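Local coordinates for protein xyloglucan-specific endo-beta-1,4-glucanase (PDB 4W88) that probably hydrolyses internal beta-1,4-glucosidic bonds of xyloglucan, as a family 5 glycoside hydrolase specific for this branched plant cell-wall polysaccharide, at residues Glu149-Met152 with Glu158-Gly161. The protein carries 1 engineered substitution. Sequence-based numbering, arbitrary orientation. Where two conformers were deposited one is given.
Sequences EPRM and EWSG. With BGC (beta-D-glucopyranose), chain C; BGC (beta-D-glucopyranose), chain B; GAL (beta-D-galactopyranose), chain D; XYS (alpha-D-xylopyranose), chain E.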
loop_
_atom_site.group_PDB
_atom_site.type_symbol
_atom_site.label_atom_id
_atom_site.label_comp_id
_atom_site.label_asym_id
_atom_site.label_seq_id
_atom_site.Cartn_x
_atom_site.Cartn_y
_atom_site.Cartn_z
ATOM N N GLU A 149 -2.919 -4.484 -5.357
ATOM C CA GLU A 149 -2.641 -4.918 -6.707
ATOM C C GLU A 149 -3.566 -6.004 -7.250
ATOM O O GLU A 149 -3.100 -7.002 -7.767
ATOM C CB GLU A 149 -1.190 -5.260 -6.861
ATOM C CG GLU A 149 -0.264 -4.107 -6.532
ATOM C CD GLU A 149 1.229 -4.354 -6.717
ATOM O OE1 GLU A 149 1.680 -5.525 -6.839
ATOM O OE2 GLU A 149 1.996 -3.316 -6.685
ATOM N N PRO A 150 -4.868 -5.854 -7.026
ATOM C CA PRO A 150 -5.790 -6.918 -7.453
ATOM C C PRO A 150 -5.690 -7.151 -8.964
ATOM O O PRO A 150 -5.687 -6.178 -9.727
ATOM C CB PRO A 150 -7.149 -6.378 -7.045
ATOM C CG PRO A 150 -7.002 -4.847 -7.070
ATOM C CD PRO A 150 -5.596 -4.679 -6.492
ATOM N N ARG A 151 -5.605 -8.401 -9.386
ATOM C CA ARG A 151 -5.302 -8.713 -10.769
ATOM C C ARG A 151 -5.463 -10.211 -11.008
ATOM O O ARG A 151 -5.760 -10.954 -10.058
ATOM C CB ARG A 151 -3.854 -8.274 -11.140
ATOM C CG ARG A 151 -2.788 -9.027 -10.339
ATOM C CD ARG A 151 -1.391 -8.382 -10.319
ATOM N NE ARG A 151 -0.408 -9.273 -9.705
ATOM C CZ ARG A 151 -0.213 -9.477 -8.409
ATOM N NH1 ARG A 151 -0.930 -8.882 -7.508
ATOM N NH2 ARG A 151 0.738 -10.294 -7.992
HETATM N N MSE A 152 -5.212 -10.654 -12.248
HETATM C CA MSE A 152 -5.144 -12.084 -12.586
HETATM C C MSE A 152 -3.646 -12.350 -12.860
HETATM O O MSE A 152 -3.123 -12.051 -13.974
HETATM C CB MSE A 152 -5.973 -12.417 -13.842
HETATM C CG MSE A 152 -5.705 -13.849 -14.306
HETATM SE SE MSE A 152 -6.590 -15.086 -13.080
HETATM C CE MSE A 152 -5.055 -15.485 -11.953
ATOM N N GLU A 158 -1.686 -8.342 -16.854
ATOM C CA GLU A 158 -1.481 -8.305 -15.411
ATOM C C GLU A 158 -0.919 -6.987 -14.918
ATOM O O GLU A 158 -1.374 -6.428 -13.914
ATOM C CB GLU A 158 -0.548 -9.446 -15.021
ATOM C CG GLU A 158 -0.271 -9.528 -13.519
ATOM C CD GLU A 158 0.650 -10.633 -13.053
ATOM O OE1 GLU A 158 1.190 -11.391 -13.897
ATOM O OE2 GLU A 158 0.813 -10.705 -11.816
ATOM N N TRP A 159 0.099 -6.476 -15.620
ATOM C CA TRP A 159 0.787 -5.266 -15.185
ATOM C C TRP A 159 0.523 -4.068 -16.045
ATOM O O TRP A 159 1.256 -3.119 -15.968
ATOM C CB TRP A 159 2.295 -5.549 -15.067
ATOM C CG TRP A 159 2.607 -6.600 -14.007
ATOM C CD1 TRP A 159 3.177 -7.838 -14.195
ATOM C CD2 TRP A 159 2.339 -6.508 -12.605
ATOM N NE1 TRP A 159 3.341 -8.479 -12.994
ATOM C CE2 TRP A 159 2.781 -7.713 -12.006
ATOM C CE3 TRP A 159 1.759 -5.547 -11.799
ATOM C CZ2 TRP A 159 2.699 -7.922 -10.631
ATOM C CZ3 TRP A 159 1.664 -5.765 -10.472
ATOM C CH2 TRP A 159 2.094 -6.918 -9.890
ATOM N N SER A 160 -0.474 -4.103 -16.913
ATOM C CA SER A 160 -0.844 -2.946 -17.692
ATOM C C SER A 160 -2.287 -2.565 -17.492
ATOM O O SER A 160 -2.920 -2.046 -18.420
ATOM C CB SER A 160 -0.559 -3.189 -19.177
ATOM O OG SER A 160 -1.302 -4.297 -19.667
ATOM N N GLY A 161 -2.832 -2.772 -16.293
ATOM C CA GLY A 161 -4.213 -2.350 -15.979
ATOM C C GLY A 161 -5.339 -3.299 -16.363
ATOM O O GLY A 161 -6.522 -2.918 -16.283
HETATM C C2 BGC C . 6.249 -5.385 -9.947
HETATM C C3 BGC C . 5.449 -5.209 -8.647
HETATM C C4 BGC C . 5.159 -3.774 -8.363
HETATM C C5 BGC C . 4.653 -3.362 -9.805
HETATM C C6 BGC C . 4.370 -1.919 -9.633
HETATM C C1 BGC C . 5.642 -5.050 -11.262
HETATM O O2 BGC C . 6.277 -6.729 -10.081
HETATM O O3 BGC C . 6.259 -5.746 -7.630
HETATM O O4 BGC C . 4.515 -3.616 -6.994
HETATM O O5 BGC C . 5.525 -3.758 -11.002
HETATM O O6 BGC C . 3.671 -1.265 -10.660
HETATM C C2 BGC B . 6.417 -4.297 -15.948
HETATM C C3 BGC B . 6.350 -3.569 -14.567
HETATM C C4 BGC B . 5.917 -4.698 -13.660
HETATM C C5 BGC B . 6.686 -5.911 -14.243
HETATM C C6 BGC B . 6.205 -7.283 -13.757
HETATM C C1 BGC B . 7.592 -5.243 -16.304
HETATM O O1 BGC B . 7.987 -5.781 -17.688
HETATM O O2 BGC B . 6.612 -3.314 -16.852
HETATM O O3 BGC B . 5.506 -2.423 -14.608
HETATM O O4 BGC B . 6.507 -4.967 -12.425
HETATM O O5 BGC B . 6.934 -6.240 -15.621
HETATM O O6 BGC B . 7.268 -7.879 -12.972
HETATM C C1 GAL D . 5.475 -12.046 -12.856
HETATM C C2 GAL D . 4.156 -12.475 -13.566
HETATM C C3 GAL D . 4.567 -13.818 -14.201
HETATM C C4 GAL D . 5.700 -13.614 -15.217
HETATM C C5 GAL D . 6.891 -13.199 -14.365
HETATM C C6 GAL D . 8.195 -13.197 -15.116
HETATM O O2 GAL D . 3.000 -12.806 -12.808
HETATM O O3 GAL D . 3.467 -14.523 -14.722
HETATM O O4 GAL D . 5.355 -12.630 -16.183
HETATM O O5 GAL D . 6.553 -11.935 -13.803
HETATM O O6 GAL D . 9.224 -13.201 -14.186
HETATM C C1 XYS E . 7.456 -9.275 -12.530
HETATM C C2 XYS E . 6.618 -10.238 -11.602
HETATM C C3 XYS E . 6.224 -9.580 -10.261
HETATM C C4 XYS E . 7.502 -9.052 -9.552
HETATM C C5 XYS E . 8.515 -8.391 -10.504
HETATM O O2 XYS E . 5.397 -10.759 -12.239
HETATM O O3 XYS E . 5.429 -10.482 -9.426
HETATM O O4 XYS E . 7.231 -8.045 -8.513
HETATM O O5 XYS E . 8.671 -9.122 -11.728
HETATM O O HOH W 1 2.481 -11.702 -9.896
#
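Arg151 CD lies 4.1 Å from the centroid of the Trp159 six-membered ring in a CH-pi contact, and this packing illustrates how a carbohydrate-binding platform is backed from behind. Over the opposite face spread the two glucoses, with C1 of BGC (chain C) above the ring centre, as sugars commonly lie on aromatic platforms in glycoside hydrolases. Along its edge, Trp159 NE1 donates to the xylose O2 at 3.2 Å, while Glu149 OE1 lies in the ring plane 3.4 Å from Trp159 CH2. With Trp159 replaced by alanine, the glucoses would probably lose the face they lie against, xylose O2 its N-H donor and Arg151 CD its ring. Glu149 OE2 accepts a 2.6 Å bond from O4 of BGC (chain C), and Glu158 OE1 one from the galactose O2, consistent with a loop that contacts both glucan backbone and side branch.

The second shell fixes these groups. With CG between backbone N and carbonyl carbon (chi1 63°), Arg151 extends to bring NE to the anti lone pair of Glu158 OE2 at 2.8 Å, a nearly coplanar salt bridge. Arg151 NH1 is tied to Glu149 O, and a water joins Arg151 NH2 to Glu158 OE2, within hydrogen-bonding distance of xylose O3 and galactose O2. Farther out, His223 bonds Glu149 OE2. Both segments belong to the loop from strand 142-145 of the TIM barrel to helix 164-182, where Pro150 packs on Ile170.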